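Oxalate oxidase 1 (Hordeum vulgare, PDB 2ET1) oxidises oxalate with molecular oxygen at a manganese centre, releasing carbon dioxide and the hydrogen peroxide thought to serve cell-wall cross-linking and plant defence. Local coordinates at residues G71-R76 with V151-Q156; V77-G82 with T145-V150; P86-P91 with P158-V163. All coordinates share one frame; numbering follows the deposited sequence.

Interaction 1 (G71-R76 with V151-Q156). With GLV (glyoxylic acid), chain C.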
# COMPACT_ATOMS: atom_id res chain seq x y z
N GLY A 71 -8.82 4.26 -8.02
CA GLY A 71 -8.46 2.84 -7.85
C GLY A 71 -9.32 1.81 -8.56
O GLY A 71 -9.25 0.61 -8.24
N VAL A 72 -10.13 2.29 -9.53
CA VAL A 72 -11.10 1.44 -10.26
C VAL A 72 -11.23 1.80 -11.76
O VAL A 72 -10.88 2.92 -12.18
CB VAL A 72 -12.52 1.48 -9.64
CG1 VAL A 72 -12.54 0.83 -8.22
CG2 VAL A 72 -13.06 2.93 -9.61
N SER A 73 -11.70 0.83 -12.54
CA SER A 73 -12.10 1.04 -13.95
C SER A 73 -12.98 -0.13 -14.40
O SER A 73 -13.15 -1.10 -13.66
CB SER A 73 -10.86 1.16 -14.87
OG SER A 73 -10.14 -0.06 -14.96
N MET A 74 -13.56 -0.02 -15.61
CA MET A 74 -14.48 -1.04 -16.16
C MET A 74 -14.29 -1.17 -17.66
O MET A 74 -14.06 -0.17 -18.33
CB MET A 74 -15.93 -0.60 -15.96
CG MET A 74 -16.66 -1.07 -14.76
SD MET A 74 -18.35 -0.42 -14.90
CE MET A 74 -19.02 -1.33 -16.22
N ASN A 75 -14.46 -2.38 -18.21
CA ASN A 75 -14.56 -2.57 -19.67
C ASN A 75 -15.81 -3.38 -20.02
O ASN A 75 -16.33 -4.11 -19.17
CB ASN A 75 -13.36 -3.37 -20.23
CG ASN A 75 -12.01 -2.69 -20.03
OD1 ASN A 75 -10.97 -3.36 -20.10
ND2 ASN A 75 -11.99 -1.38 -19.80
N ARG A 76 -16.29 -3.24 -21.26
CA ARG A 76 -17.33 -4.12 -21.82
C ARG A 76 -16.67 -4.98 -22.91
O ARG A 76 -15.80 -4.50 -23.63
CB ARG A 76 -18.47 -3.27 -22.41
CG ARG A 76 -19.49 -4.06 -23.23
CD ARG A 76 -20.62 -3.16 -23.77
NE ARG A 76 -21.51 -3.96 -24.62
CZ ARG A 76 -22.83 -3.79 -24.71
NH1 ARG A 76 -23.45 -2.84 -24.02
NH2 ARG A 76 -23.53 -4.59 -25.51
N VAL A 151 -16.82 -6.08 -17.03
CA VAL A 151 -15.80 -6.47 -16.04
C VAL A 151 -15.23 -5.22 -15.37
O VAL A 151 -15.12 -4.17 -16.01
CB VAL A 151 -14.66 -7.31 -16.68
CG1 VAL A 151 -15.25 -8.56 -17.32
CG2 VAL A 151 -13.89 -6.54 -17.73
N SER A 152 -14.89 -5.35 -14.09
CA SER A 152 -14.34 -4.23 -13.31
C SER A 152 -12.94 -4.61 -12.80
O SER A 152 -12.63 -5.80 -12.67
CB SER A 152 -15.25 -3.91 -12.12
OG SER A 152 -16.55 -3.52 -12.56
N PHE A 153 -12.12 -3.60 -12.50
CA PHE A 153 -10.73 -3.82 -12.07
C PHE A 153 -10.41 -2.98 -10.84
O PHE A 153 -10.95 -1.88 -10.70
CB PHE A 153 -9.74 -3.41 -13.17
CG PHE A 153 -9.95 -4.10 -14.50
CD1 PHE A 153 -10.76 -3.51 -15.48
CD2 PHE A 153 -9.33 -5.32 -14.77
CE1 PHE A 153 -10.98 -4.16 -16.71
CE2 PHE A 153 -9.54 -5.99 -15.99
CZ PHE A 153 -10.36 -5.39 -16.97
N ASN A 154 -9.52 -3.47 -9.98
CA ASN A 154 -8.97 -2.61 -8.91
C ASN A 154 -7.76 -1.76 -9.34
O ASN A 154 -6.81 -1.59 -8.58
CB ASN A 154 -8.71 -3.36 -7.58
CG ASN A 154 -7.57 -4.38 -7.65
OD1 ASN A 154 -7.05 -4.79 -6.60
ND2 ASN A 154 -7.20 -4.79 -8.85
N SER A 155 -7.83 -1.23 -10.57
CA SER A 155 -6.87 -0.22 -11.05
C SER A 155 -7.57 0.72 -12.04
O SER A 155 -8.48 0.30 -12.78
CB SER A 155 -5.67 -0.86 -11.75
OG SER A 155 -4.79 0.16 -12.26
N GLN A 156 -7.13 1.98 -12.07
CA GLN A 156 -7.56 2.93 -13.12
C GLN A 156 -6.95 2.61 -14.49
O GLN A 156 -7.39 3.17 -15.51
CB GLN A 156 -7.18 4.37 -12.73
CG GLN A 156 -5.67 4.68 -12.82
CD GLN A 156 -5.33 6.10 -12.38
OE1 GLN A 156 -5.83 6.57 -11.36
NE2 GLN A 156 -4.50 6.79 -13.17
C1 GLV C . -11.31 -6.59 -21.13
O1 GLV C . -10.23 -5.72 -20.79
C2 GLV C . -11.07 -7.93 -20.51
O2 GLV C . -11.79 -8.91 -20.86
O3 GLV C . -10.18 -8.01 -19.65
O HOH W 1 -6.28 4.95 -9.16
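Ser73 and Phe153 face each other as an antiparallel hydrogen-bonded pair in which one of the two backbone bonds is sound, Phe153 N to Ser73 O at 2.9 Å, and the return bond from Ser73 N is weak. Two residues further on, Asn75 and Val151 form a second such pair, with both N-H groups donating. Between them Met74 lies opposite Ser152 on the other side of the sheet, where CG of Met74 rests 3.3 Å from Ser152 OG and residues of a second subunit pack on both.

The Phe153 side chain can be followed outward. CB lies 3.8 Å from Ser73 OG. With CG anti to its own carbonyl carbon (chi1 -56°), the ring runs beside the neighbouring strand, and CD1 comes within 3.5 Å of the same hydroxyl oxygen. CE1 then meets the end of Asn75, whose side chain crosses that of Phe153 at about a right angle, the amide plane turned 60° from the ring. At the tip, CZ lies 3.8 Å from glyoxylate O3, which is in the plane of the ring at its edge. With an alanine here, the ring between Ser73 and the ligand is gone, which is likely to leave the Asn75 amide and the His90 ring, which meets Phe153 edge-to-face, freer to turn.

Past the strand end, Ser73 OG donates to Ser155 O at 2.8 Å, with a C=O...O angle of 162°, tying the departing chain back to the sheet. Asn75 belongs to the oxalate site, and the end of its side chain lies beside glyoxylate O1, at the end of the ligand away from the carboxylate. The chemistry is thus mixed: an apolar ring edge beside the ligand carboxylate, and a polar amide at its other end.

Interaction 2 (V77-G82 with T145-V150). With GLV (glyoxylic acid), chain C.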
# COMPACT_ATOMS: atom_id res chain seq x y z
N VAL A 77 -17.08 -6.25 -23.03
CA VAL A 77 -16.56 -7.11 -24.12
C VAL A 77 -17.73 -7.80 -24.81
O VAL A 77 -18.55 -8.43 -24.14
CB VAL A 77 -15.52 -8.17 -23.63
CG1 VAL A 77 -14.85 -8.88 -24.82
CG2 VAL A 77 -14.46 -7.49 -22.75
N ASP A 78 -17.81 -7.64 -26.14
CA ASP A 78 -18.87 -8.28 -26.95
C ASP A 78 -18.26 -9.38 -27.83
O ASP A 78 -17.14 -9.23 -28.30
CB ASP A 78 -19.58 -7.24 -27.83
CG ASP A 78 -20.37 -6.23 -27.02
OD1 ASP A 78 -21.51 -6.55 -26.64
OD2 ASP A 78 -19.84 -5.12 -26.76
N PHE A 79 -19.02 -10.47 -28.04
CA PHE A 79 -18.53 -11.67 -28.75
C PHE A 79 -19.49 -12.13 -29.86
O PHE A 79 -20.66 -12.39 -29.59
CB PHE A 79 -18.39 -12.89 -27.80
CG PHE A 79 -17.46 -12.69 -26.62
CD1 PHE A 79 -16.21 -13.32 -26.61
CD2 PHE A 79 -17.85 -11.95 -25.50
CE1 PHE A 79 -15.34 -13.18 -25.51
CE2 PHE A 79 -17.00 -11.80 -24.40
CZ PHE A 79 -15.74 -12.42 -24.41
N ALA A 80 -18.98 -12.28 -31.09
CA ALA A 80 -19.67 -13.05 -32.15
C ALA A 80 -19.72 -14.54 -31.75
O ALA A 80 -18.90 -14.98 -30.95
CB ALA A 80 -18.92 -12.89 -33.47
N PRO A 81 -20.69 -15.32 -32.29
CA PRO A 81 -20.64 -16.77 -32.09
C PRO A 81 -19.30 -17.38 -32.50
O PRO A 81 -18.80 -17.12 -33.60
CB PRO A 81 -21.78 -17.29 -32.98
CG PRO A 81 -22.75 -16.15 -33.01
CD PRO A 81 -21.89 -14.92 -33.06
N GLY A 82 -18.70 -18.16 -31.60
CA GLY A 82 -17.38 -18.76 -31.82
C GLY A 82 -16.21 -17.81 -31.64
O GLY A 82 -15.05 -18.19 -31.90
N THR A 145 -25.65 -17.33 -30.17
CA THR A 145 -26.02 -15.93 -30.22
C THR A 145 -24.82 -15.07 -29.82
O THR A 145 -23.83 -15.58 -29.29
CB THR A 145 -27.15 -15.61 -29.20
OG1 THR A 145 -26.69 -15.86 -27.86
CG2 THR A 145 -28.39 -16.46 -29.48
N GLU A 146 -24.92 -13.77 -30.08
CA GLU A 146 -23.96 -12.80 -29.57
C GLU A 146 -23.96 -12.79 -28.03
O GLU A 146 -25.03 -12.80 -27.40
CB GLU A 146 -24.33 -11.41 -30.10
CG GLU A 146 -23.35 -10.31 -29.75
CD GLU A 146 -23.77 -8.97 -30.33
OE1 GLU A 146 -25.00 -8.75 -30.47
OE2 GLU A 146 -22.89 -8.16 -30.64
N ALA A 147 -22.77 -12.78 -27.43
CA ALA A 147 -22.62 -12.72 -25.98
C ALA A 147 -21.98 -11.40 -25.55
O ALA A 147 -21.26 -10.77 -26.33
CB ALA A 147 -21.78 -13.90 -25.47
N TYR A 148 -22.23 -10.98 -24.32
CA TYR A 148 -21.46 -9.87 -23.76
C TYR A 148 -21.31 -9.93 -22.24
O TYR A 148 -22.11 -10.54 -21.54
CB TYR A 148 -21.94 -8.50 -24.28
CG TYR A 148 -23.01 -7.79 -23.51
CD1 TYR A 148 -22.67 -6.83 -22.54
CD2 TYR A 148 -24.36 -8.00 -23.78
CE1 TYR A 148 -23.67 -6.14 -21.84
CE2 TYR A 148 -25.36 -7.32 -23.09
CZ TYR A 148 -25.01 -6.40 -22.13
OH TYR A 148 -26.00 -5.74 -21.44
N MET A 149 -20.23 -9.30 -21.77
CA MET A 149 -19.93 -9.22 -20.34
C MET A 149 -19.44 -7.81 -20.01
O MET A 149 -18.98 -7.07 -20.89
CB MET A 149 -18.85 -10.25 -19.96
CG MET A 149 -17.51 -10.04 -20.64
SD MET A 149 -16.32 -11.32 -20.19
CE MET A 149 -14.81 -10.57 -20.71
N VAL A 150 -19.54 -7.46 -18.73
CA VAL A 150 -18.97 -6.21 -18.20
C VAL A 150 -18.05 -6.60 -17.03
O VAL A 150 -18.47 -7.36 -16.16
CB VAL A 150 -20.08 -5.22 -17.74
CG1 VAL A 150 -19.48 -4.02 -17.04
CG2 VAL A 150 -20.94 -4.76 -18.92
C1 GLV C . -11.31 -6.59 -21.13
O1 GLV C . -10.23 -5.72 -20.79
C2 GLV C . -11.07 -7.93 -20.51
O2 GLV C . -11.79 -8.91 -20.86
O3 GLV C . -10.18 -8.01 -19.65
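The Phe79 ring meets the facing strand along its edge: Ala147 O lies in the ring plane, 3.7 Å from CD2, while Met149 CG approaches CE2 near the same plane. Met149 SD completes a Met-aromatic contact, 5.5 Å from the ring centroid and 79° off the ring normal, which places the sulfur at the edge. On the other side of the sheet the Tyr148 ring and the Asp78 carboxylate lie side by side and point the same way, their planes 32° apart; Asp78 OD1 comes 3.1 Å from Tyr148 CB. These residues belong to adjacent strands of the cupin beta-barrel, 73-79 and 147-153, whose short segments run nearly antiparallel.

Two hydrogen-bonded pairs, Val77 with Met149 and Phe79 with Ala147, each supply two N-H to O bonds, among them Phe79 N to Ala147 O at 2.8 Å. Their side chains turn inward, where Leu104 and Gln139 of the opposing sheet touch Phe79 and Met149. Asp78 OD2 has its charge partner in Arg76, whose guanidinium also makes a cation-pi contact with Tyr148; this probably offsets the proximity of Glu146, another acid.

Met149 places CG between its backbone N and carbonyl carbon (chi1 62°), and the extended chain beyond carries the methyl past Val77 to the ligand. Met149 CE ends 3.7 Å from Val77 CG2. The same Met149 CE lies 3.4 Å from glyoxylate O2.

Interaction 3 (P86-P91 with P158-V163). With MN (manganese (II) ion), chain B; GLV (glyoxylic acid), chain C.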
# COMPACT_ATOMS: atom_id res chain seq x y z
N PRO A 86 -8.80 -13.66 -26.42
CA PRO A 86 -7.71 -14.65 -26.33
C PRO A 86 -6.91 -14.59 -25.03
O PRO A 86 -6.95 -13.58 -24.33
CB PRO A 86 -6.81 -14.30 -27.53
CG PRO A 86 -7.04 -12.85 -27.77
CD PRO A 86 -8.51 -12.63 -27.45
N PRO A 87 -6.18 -15.68 -24.70
CA PRO A 87 -5.32 -15.70 -23.51
C PRO A 87 -4.56 -14.38 -23.30
O PRO A 87 -3.76 -13.98 -24.15
CB PRO A 87 -4.35 -16.83 -23.83
CG PRO A 87 -5.22 -17.82 -24.57
CD PRO A 87 -6.13 -16.96 -25.43
N HIS A 88 -4.85 -13.72 -22.18
CA HIS A 88 -4.26 -12.41 -21.86
C HIS A 88 -4.00 -12.27 -20.36
O HIS A 88 -4.46 -13.09 -19.57
CB HIS A 88 -5.14 -11.25 -22.41
CG HIS A 88 -6.50 -11.11 -21.76
ND1 HIS A 88 -7.56 -11.93 -22.08
CD2 HIS A 88 -6.96 -10.22 -20.85
CE1 HIS A 88 -8.62 -11.56 -21.37
NE2 HIS A 88 -8.29 -10.52 -20.63
N ILE A 89 -3.29 -11.19 -19.99
CA ILE A 89 -2.86 -10.88 -18.61
C ILE A 89 -3.06 -9.39 -18.33
O ILE A 89 -2.87 -8.56 -19.22
CB ILE A 89 -1.37 -11.26 -18.42
CG1 ILE A 89 -1.25 -12.79 -18.43
CG2 ILE A 89 -0.77 -10.63 -17.14
CD1 ILE A 89 0.11 -13.35 -18.33
N HIS A 90 -3.46 -9.06 -17.10
CA HIS A 90 -3.48 -7.66 -16.63
C HIS A 90 -2.34 -7.49 -15.64
O HIS A 90 -2.37 -8.05 -14.54
CB HIS A 90 -4.84 -7.33 -15.98
CG HIS A 90 -5.99 -7.60 -16.89
ND1 HIS A 90 -6.22 -6.85 -18.03
CD2 HIS A 90 -6.95 -8.56 -16.87
CE1 HIS A 90 -7.27 -7.35 -18.68
NE2 HIS A 90 -7.73 -8.38 -17.99
N PRO A 91 -1.28 -6.73 -16.02
CA PRO A 91 -0.10 -6.60 -15.17
C PRO A 91 -0.33 -5.93 -13.81
O PRO A 91 0.46 -6.17 -12.88
CB PRO A 91 0.88 -5.77 -16.01
CG PRO A 91 0.06 -5.14 -17.09
CD PRO A 91 -1.12 -6.03 -17.32
N PRO A 158 -5.39 -1.02 -15.71
CA PRO A 158 -4.87 -2.37 -15.45
C PRO A 158 -3.79 -2.84 -16.42
O PRO A 158 -2.92 -3.66 -16.03
CB PRO A 158 -6.11 -3.27 -15.56
CG PRO A 158 -7.09 -2.51 -16.38
CD PRO A 158 -6.83 -1.05 -16.04
N GLY A 159 -3.85 -2.35 -17.67
CA GLY A 159 -2.97 -2.82 -18.76
C GLY A 159 -3.50 -4.11 -19.37
O GLY A 159 -4.19 -4.87 -18.70
N ILE A 160 -3.24 -4.32 -20.66
CA ILE A 160 -3.61 -5.60 -21.29
C ILE A 160 -2.41 -6.17 -22.06
O ILE A 160 -1.91 -5.53 -22.98
CB ILE A 160 -4.83 -5.47 -22.24
CG1 ILE A 160 -6.02 -4.78 -21.57
CG2 ILE A 160 -5.24 -6.88 -22.74
CD1 ILE A 160 -7.14 -4.40 -22.55
N VAL A 161 -1.97 -7.36 -21.66
CA VAL A 161 -0.94 -8.12 -22.38
C VAL A 161 -1.67 -9.25 -23.13
O VAL A 161 -2.04 -10.26 -22.53
CB VAL A 161 0.12 -8.68 -21.38
CG1 VAL A 161 1.11 -9.63 -22.05
CG2 VAL A 161 0.88 -7.55 -20.71
N PHE A 162 -1.94 -9.04 -24.42
CA PHE A 162 -2.56 -10.09 -25.25
C PHE A 162 -1.46 -11.08 -25.63
O PHE A 162 -0.50 -10.71 -26.31
CB PHE A 162 -3.19 -9.50 -26.52
CG PHE A 162 -4.53 -8.82 -26.30
CD1 PHE A 162 -4.65 -7.44 -26.47
CD2 PHE A 162 -5.66 -9.56 -25.95
CE1 PHE A 162 -5.89 -6.80 -26.30
CE2 PHE A 162 -6.91 -8.93 -25.76
CZ PHE A 162 -7.02 -7.55 -25.94
N VAL A 163 -1.60 -12.34 -25.23
CA VAL A 163 -0.48 -13.29 -25.39
C VAL A 163 -0.11 -13.61 -26.86
O VAL A 163 1.07 -13.50 -27.23
CB VAL A 163 -0.62 -14.55 -24.49
CG1 VAL A 163 0.48 -15.53 -24.80
CG2 VAL A 163 -0.55 -14.15 -23.01
MN MN B . -9.33 -9.82 -18.61
C1 GLV C . -11.31 -6.59 -21.13
O1 GLV C . -10.23 -5.72 -20.79
C2 GLV C . -11.07 -7.93 -20.51
O2 GLV C . -11.79 -8.91 -20.86
O3 GLV C . -10.18 -8.01 -19.65
O HOH W 2 -11.29 -10.83 -19.12
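Gly159 O accepts the N-H of His90 ND1 at 2.9 Å, nearly straight at 163°, with the donor in the carbonyl plane and the oxygen in the plane of the imidazole. The bond leaves NE2, across the ring, to bind manganese at 2.2 Å. His88 is oriented in the same manner by its own segment: ND1 donates to Pro86 O at 2.9 Å while NE2 reaches the metal at 2.4 Å. Each backbone carbonyl therefore acts as a second-shell acceptor that fixes the rotation of a first-shell ring.

Beneath the histidines, Ile89 and Val161 exchange two backbone hydrogen bonds, and Val163 N donates to Pro87 O. Strand 161-162 thereby joins the sheet containing 84-89 and is its outermost strand within this chain. Ile160 CG2 sits 3.6 Å above the plane of the Phe162 ring, over its centre. The same ring brings CD2 to within 4.0 Å of both His88 CB and Pro86 CG. Ile89 and Val163 pack on their counterparts in a fourth subunit, to which Ile160 also makes backbone hydrogen bonds.

Glyoxylate O3 and a water, which also donates to glyoxylate O2, occupy two metal positions. Glu95 and His137 complete the six ligands, giving the three-histidine, one-glutamate manganese site of germins, held within the cupin barrel.

Interactions 1 and 2 are successive lengths of one strand pair, 73-79 with 147-153, their centres about 19 Å apart. Along the chain interaction 2 falls within the span of interaction 1, and the two touch through Arg76 and Tyr148. Interaction 3 joins the next strands on each side, 84-89 and 161-162, in the second sheet; its segments alternate in sequence with those of the other two, and its centre lies about 14 Å from that of interaction 1 and about 18 Å from that of interaction 2. Phe153 against His90 and Pro158 bridges interactions 1 and 3. All three reach the glyoxylate, so both sheets of the cupin barrel contribute to one manganese pocket.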